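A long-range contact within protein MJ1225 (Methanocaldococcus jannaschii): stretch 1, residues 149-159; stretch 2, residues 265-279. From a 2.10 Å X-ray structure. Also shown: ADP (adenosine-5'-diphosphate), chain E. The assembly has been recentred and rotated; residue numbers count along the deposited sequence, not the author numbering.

Stretch 1 149-159: VIDDYITRDVI
Stretch 2, residues 265-279: RIKGIITEKDVLKYF

The two stretches belong to one chain, and their touching residues lie at least 108 positions apart in sequence. Stretch 2 runs as a strand from Ile 266 to Thr 271 and turns into a helix at Glu 272, with a 3-10 segment at Lys 277 and Tyr 278. Stretch 1 is irregular: Ile 150 to Asp 152 have helical angles, Tyr 153 N donates to Ile 150 O at 2.8 Å, and from Ile 154 the chain extends (phi/psi -73/134, then -83/117 at Thr 155) before Arg 156 bends it (-81/-42).

The backbones meet in a single antiparallel bridge. Thr 155 N donates to Ile 269 O at 2.9 Å (152° at the hydrogen), and Ile 269 N returns a bond to Thr 155 O at 3.0 Å (142°), so both residues have their amide and carbonyl satisfied by one another, with a CA-CA separation of 5.3 Å. The register continues with Ile 154 CA 5.0 Å from Ile 270 CA and Arg 156 CA 4.4 Å from Gly 268 CA. Position 268 calls for glycine: at phi/psi 159/-165 a CB would jam against the preceding carbonyl and would also lie 2.2 Å from Ile 154 CG2 and 2.7 Å from Thr 155 O.

Apolar contacts flank the bridge. Val 158 (chi1 t) puts CG2 3.5 Å from Gly 268 CA and 4.0 Å from Ile 266 CG2, while its CG1 is 4.2 Å from Ile 269 CG2. Ile 270 (chi1 t, chi2 t) points sideways at CB, but its CD1 comes within 3.9 Å of Ile 150 CB and 3.8 Å of Tyr 153 CB. Tyr 153 (chi1 m, chi2 -93°) loses 130 Å² to stretch 2, the largest share in a contact burying 634 Å² in total. Its CD1 lies 3.2 Å from Asp 274 O, its CE1 4.0 Å from Tyr 278 CB, and its OH 3.1 Å from Tyr 278 CD1, at that ring's edge.

Asp 274 (chi1 m) is the polar hub. Its OD2 accepts from Thr 271 N at 2.9 Å, tying the N-cap residue to the first turn, and from ADP O2' at 2.5 Å. Its OD1 accepts from ADP O3' at 2.6 Å and forms a salt bridge with Lys 277 NZ at 2.9 Å. Thr 155 (chi1 m) faces the same ribose, its OG1 2.6 Å from ADP O2' and 3.0 Å from ADP O3'; the OG1 proton has both oxygens within reach, and which of them it serves is open. Water 1 joins the stretches: it donates to Tyr 153 O at 2.7 Å, bonds Thr 155 OG1 at 3.0 Å and weakly accepts from Lys 277 NZ at 3.2 Å.

The nucleotide spans both segments. Ile 159 N donates to ADP N1 at 2.8 Å (161°), ADP N6 donates to Ile 159 O at 3.0 Å (168°), and Thr 271 OG1 (chi1 p) donates to ADP O1A at 3.0 Å.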

# COMPACT_ATOMS: atom_id res chain seq x y z
N VAL A 149 16.26 19.46 5.73
CA VAL A 149 14.84 19.85 5.78
C VAL A 149 14.03 19.06 4.73
O VAL A 149 14.60 18.53 3.77
CB VAL A 149 14.69 21.39 5.63
CG1 VAL A 149 14.55 21.83 4.17
CG2 VAL A 149 13.55 21.90 6.48
N ILE A 150 12.71 18.95 4.93
CA ILE A 150 11.87 18.11 4.05
C ILE A 150 11.50 18.77 2.72
O ILE A 150 11.11 18.09 1.77
CB ILE A 150 10.56 17.63 4.76
CG1 ILE A 150 9.69 18.81 5.20
CG2 ILE A 150 10.89 16.70 5.92
CD1 ILE A 150 8.21 18.48 5.37
N ASP A 151 11.65 20.09 2.66
CA ASP A 151 11.15 20.92 1.56
C ASP A 151 11.39 20.43 0.12
O ASP A 151 10.46 20.42 -0.68
CB ASP A 151 11.65 22.36 1.73
CG ASP A 151 11.23 22.97 3.05
OD1 ASP A 151 10.88 22.21 3.99
OD2 ASP A 151 11.24 24.21 3.16
N ASP A 152 12.63 20.03 -0.18
CA ASP A 152 13.01 19.55 -1.52
C ASP A 152 12.41 18.19 -1.86
O ASP A 152 12.45 17.76 -3.02
CB ASP A 152 14.54 19.42 -1.63
CG ASP A 152 15.24 20.76 -1.81
OD1 ASP A 152 14.56 21.80 -1.92
OD2 ASP A 152 16.49 20.77 -1.84
N TYR A 153 11.89 17.50 -0.85
CA TYR A 153 11.42 16.12 -1.01
C TYR A 153 9.90 16.03 -1.13
O TYR A 153 9.36 14.98 -1.46
CB TYR A 153 11.91 15.26 0.16
CG TYR A 153 13.40 15.29 0.33
CD1 TYR A 153 14.21 14.33 -0.27
CD2 TYR A 153 14.01 16.30 1.07
CE1 TYR A 153 15.59 14.37 -0.13
CE2 TYR A 153 15.39 16.35 1.22
CZ TYR A 153 16.17 15.38 0.62
OH TYR A 153 17.53 15.42 0.77
N ILE A 154 9.22 17.15 -0.87
CA ILE A 154 7.77 17.19 -0.88
C ILE A 154 7.21 17.12 -2.31
O ILE A 154 7.69 17.81 -3.21
CB ILE A 154 7.25 18.48 -0.19
CG1 ILE A 154 7.75 18.54 1.26
CG2 ILE A 154 5.71 18.54 -0.22
CD1 ILE A 154 7.62 19.92 1.89
N THR A 155 6.19 16.28 -2.49
CA THR A 155 5.42 16.28 -3.72
C THR A 155 4.36 17.37 -3.63
O THR A 155 3.48 17.34 -2.76
CB THR A 155 4.81 14.89 -4.02
OG1 THR A 155 5.87 13.95 -4.25
CG2 THR A 155 3.93 14.94 -5.26
N ARG A 156 4.48 18.34 -4.52
CA ARG A 156 3.68 19.55 -4.47
C ARG A 156 2.28 19.37 -5.07
O ARG A 156 1.30 19.87 -4.50
CB ARG A 156 4.47 20.71 -5.15
CG ARG A 156 3.63 21.90 -5.63
CD ARG A 156 2.99 21.62 -6.99
NE ARG A 156 3.59 22.40 -8.09
CZ ARG A 156 4.19 21.88 -9.16
NH1 ARG A 156 4.30 20.56 -9.31
NH2 ARG A 156 4.70 22.69 -10.08
N ASP A 157 2.18 18.67 -6.20
CA ASP A 157 0.88 18.44 -6.82
C ASP A 157 0.23 17.21 -6.20
O ASP A 157 0.61 16.07 -6.51
CB ASP A 157 1.00 18.29 -8.34
CG ASP A 157 1.17 19.64 -9.05
OD1 ASP A 157 0.87 20.71 -8.44
OD2 ASP A 157 1.59 19.62 -10.23
N VAL A 158 -0.74 17.45 -5.32
CA VAL A 158 -1.37 16.38 -4.55
C VAL A 158 -2.69 15.94 -5.17
O VAL A 158 -3.56 16.76 -5.48
CB VAL A 158 -1.62 16.80 -3.08
CG1 VAL A 158 -1.89 15.58 -2.20
CG2 VAL A 158 -0.45 17.59 -2.53
N ILE A 159 -2.82 14.63 -5.35
CA ILE A 159 -4.09 14.00 -5.70
C ILE A 159 -4.84 13.68 -4.41
O ILE A 159 -4.28 13.14 -3.46
CB ILE A 159 -3.87 12.73 -6.54
CG1 ILE A 159 -3.09 13.05 -7.83
CG2 ILE A 159 -5.20 12.03 -6.84
CD1 ILE A 159 -3.90 13.73 -8.96
N ARG A 265 -4.23 24.18 5.19
CA ARG A 265 -4.19 24.12 3.74
C ARG A 265 -3.07 23.18 3.34
O ARG A 265 -2.02 23.16 3.97
CB ARG A 265 -3.99 25.51 3.14
CG ARG A 265 -5.31 26.13 2.71
CD ARG A 265 -5.37 27.62 3.05
NE ARG A 265 -5.27 28.49 1.88
CZ ARG A 265 -6.14 28.53 0.87
NH1 ARG A 265 -7.20 27.72 0.84
NH2 ARG A 265 -5.94 29.38 -0.13
N ILE A 266 -3.31 22.42 2.27
CA ILE A 266 -2.36 21.40 1.82
C ILE A 266 -1.26 22.02 0.98
O ILE A 266 -1.53 22.67 -0.04
CB ILE A 266 -3.06 20.33 0.96
CG1 ILE A 266 -4.41 19.94 1.56
CG2 ILE A 266 -2.14 19.10 0.76
CD1 ILE A 266 -4.31 19.33 2.95
N LYS A 267 -0.01 21.79 1.39
CA LYS A 267 1.15 22.27 0.64
C LYS A 267 1.82 21.16 -0.16
O LYS A 267 2.68 21.43 -1.00
CB LYS A 267 2.17 22.91 1.58
CG LYS A 267 1.61 23.95 2.56
CD LYS A 267 0.86 25.09 1.87
CE LYS A 267 1.72 25.86 0.87
NZ LYS A 267 3.07 26.26 1.41
N GLY A 268 1.43 19.92 0.12
CA GLY A 268 2.08 18.77 -0.50
C GLY A 268 1.85 17.50 0.29
O GLY A 268 0.96 17.44 1.14
N ILE A 269 2.65 16.49 -0.01
CA ILE A 269 2.61 15.22 0.69
C ILE A 269 4.04 14.71 0.62
O ILE A 269 4.77 15.01 -0.32
CB ILE A 269 1.58 14.23 0.04
CG1 ILE A 269 1.40 12.96 0.88
CG2 ILE A 269 1.94 13.92 -1.43
CD1 ILE A 269 0.21 12.09 0.46
N ILE A 270 4.46 13.97 1.64
CA ILE A 270 5.78 13.35 1.64
C ILE A 270 5.64 11.90 2.06
O ILE A 270 4.89 11.58 2.99
CB ILE A 270 6.78 14.14 2.53
CG1 ILE A 270 8.17 13.49 2.50
CG2 ILE A 270 6.23 14.32 3.96
CD1 ILE A 270 9.31 14.43 2.87
N THR A 271 6.34 11.01 1.36
CA THR A 271 6.22 9.60 1.64
C THR A 271 7.59 8.99 1.85
O THR A 271 8.61 9.65 1.64
CB THR A 271 5.49 8.83 0.50
OG1 THR A 271 6.35 8.75 -0.64
CG2 THR A 271 4.17 9.50 0.12
N GLU A 272 7.60 7.72 2.24
CA GLU A 272 8.83 6.97 2.41
C GLU A 272 9.70 6.96 1.16
O GLU A 272 10.93 6.99 1.27
CB GLU A 272 8.52 5.54 2.83
CG GLU A 272 8.02 5.44 4.26
CD GLU A 272 7.60 4.04 4.64
OE1 GLU A 272 6.91 3.37 3.84
OE2 GLU A 272 7.96 3.61 5.75
N LYS A 273 9.09 6.91 -0.03
CA LYS A 273 9.86 6.94 -1.27
C LYS A 273 10.60 8.27 -1.40
O LYS A 273 11.76 8.31 -1.82
CB LYS A 273 9.01 6.69 -2.51
CG LYS A 273 9.84 6.31 -3.75
CD LYS A 273 9.00 6.15 -5.01
CE LYS A 273 7.93 5.07 -4.87
NZ LYS A 273 8.51 3.73 -4.52
N ASP A 274 9.92 9.36 -1.02
CA ASP A 274 10.52 10.70 -1.03
C ASP A 274 11.69 10.83 -0.06
O ASP A 274 12.69 11.47 -0.38
CB ASP A 274 9.49 11.75 -0.65
CG ASP A 274 8.38 11.87 -1.65
OD1 ASP A 274 8.66 11.80 -2.87
OD2 ASP A 274 7.22 12.04 -1.22
N VAL A 275 11.53 10.25 1.13
CA VAL A 275 12.60 10.21 2.13
C VAL A 275 13.83 9.55 1.54
O VAL A 275 14.95 10.05 1.70
CB VAL A 275 12.16 9.48 3.43
CG1 VAL A 275 13.35 9.25 4.36
CG2 VAL A 275 11.08 10.25 4.15
N LEU A 276 13.63 8.45 0.83
CA LEU A 276 14.74 7.72 0.23
C LEU A 276 15.48 8.49 -0.86
O LEU A 276 16.59 8.11 -1.24
CB LEU A 276 14.30 6.34 -0.26
CG LEU A 276 14.06 5.21 0.75
CD1 LEU A 276 13.58 3.97 0.02
CD2 LEU A 276 15.32 4.89 1.56
N LYS A 277 14.89 9.58 -1.36
CA LYS A 277 15.58 10.43 -2.34
C LYS A 277 16.78 11.16 -1.74
O LYS A 277 17.64 11.65 -2.47
CB LYS A 277 14.62 11.42 -3.00
CG LYS A 277 13.56 10.78 -3.89
CD LYS A 277 12.47 11.79 -4.19
CE LYS A 277 11.36 11.19 -5.04
NZ LYS A 277 10.26 12.17 -5.27
N TYR A 278 16.83 11.22 -0.40
CA TYR A 278 18.01 11.71 0.32
C TYR A 278 19.24 10.89 -0.05
O TYR A 278 20.34 11.44 -0.18
CB TYR A 278 17.80 11.67 1.84
CG TYR A 278 18.94 12.25 2.66
CD1 TYR A 278 19.06 13.63 2.84
CD2 TYR A 278 19.90 11.44 3.27
CE1 TYR A 278 20.10 14.18 3.59
CE2 TYR A 278 20.94 11.98 4.02
CZ TYR A 278 21.03 13.35 4.18
OH TYR A 278 22.06 13.90 4.91
N PHE A 279 19.06 9.58 -0.22
CA PHE A 279 20.18 8.67 -0.52
C PHE A 279 20.33 8.34 -2.00
O PHE A 279 21.07 7.43 -2.37
CB PHE A 279 20.05 7.38 0.30
CG PHE A 279 20.00 7.60 1.79
CD1 PHE A 279 21.17 7.59 2.55
CD2 PHE A 279 18.78 7.81 2.43
CE1 PHE A 279 21.12 7.80 3.93
CE2 PHE A 279 18.73 8.01 3.81
CZ PHE A 279 19.90 8.01 4.56
PB ADP E . 1.84 5.89 -1.57
O1B ADP E . 2.32 5.31 -0.29
O2B ADP E . 0.52 6.85 -1.36
O3B ADP E . 1.39 4.78 -2.66
PA ADP E . 4.33 6.35 -2.94
O1A ADP E . 5.50 6.18 -2.04
O2A ADP E . 3.99 5.05 -3.83
O3A ADP E . 2.98 6.82 -2.19
O5' ADP E . 4.50 7.62 -3.88
C5' ADP E . 5.45 7.72 -4.95
C4' ADP E . 5.56 9.23 -5.30
O4' ADP E . 4.20 9.73 -5.52
C3' ADP E . 6.16 10.06 -4.15
O3' ADP E . 6.94 11.13 -4.69
C2' ADP E . 4.94 10.61 -3.41
O2' ADP E . 5.22 11.87 -2.78
C1' ADP E . 3.91 10.77 -4.54
N9 ADP E . 2.51 10.65 -4.01
C8 ADP E . 2.05 9.76 -3.12
N7 ADP E . 0.76 9.98 -2.88
C5 ADP E . 0.38 11.02 -3.62
C6 ADP E . -0.83 11.69 -3.78
N6 ADP E . -1.92 11.31 -3.12
N1 ADP E . -0.88 12.73 -4.63
C2 ADP E . 0.21 13.11 -5.30
N3 ADP E . 1.37 12.49 -5.16
C4 ADP E . 1.49 11.44 -4.33
O HOH W 1 8.73 14.79 -4.13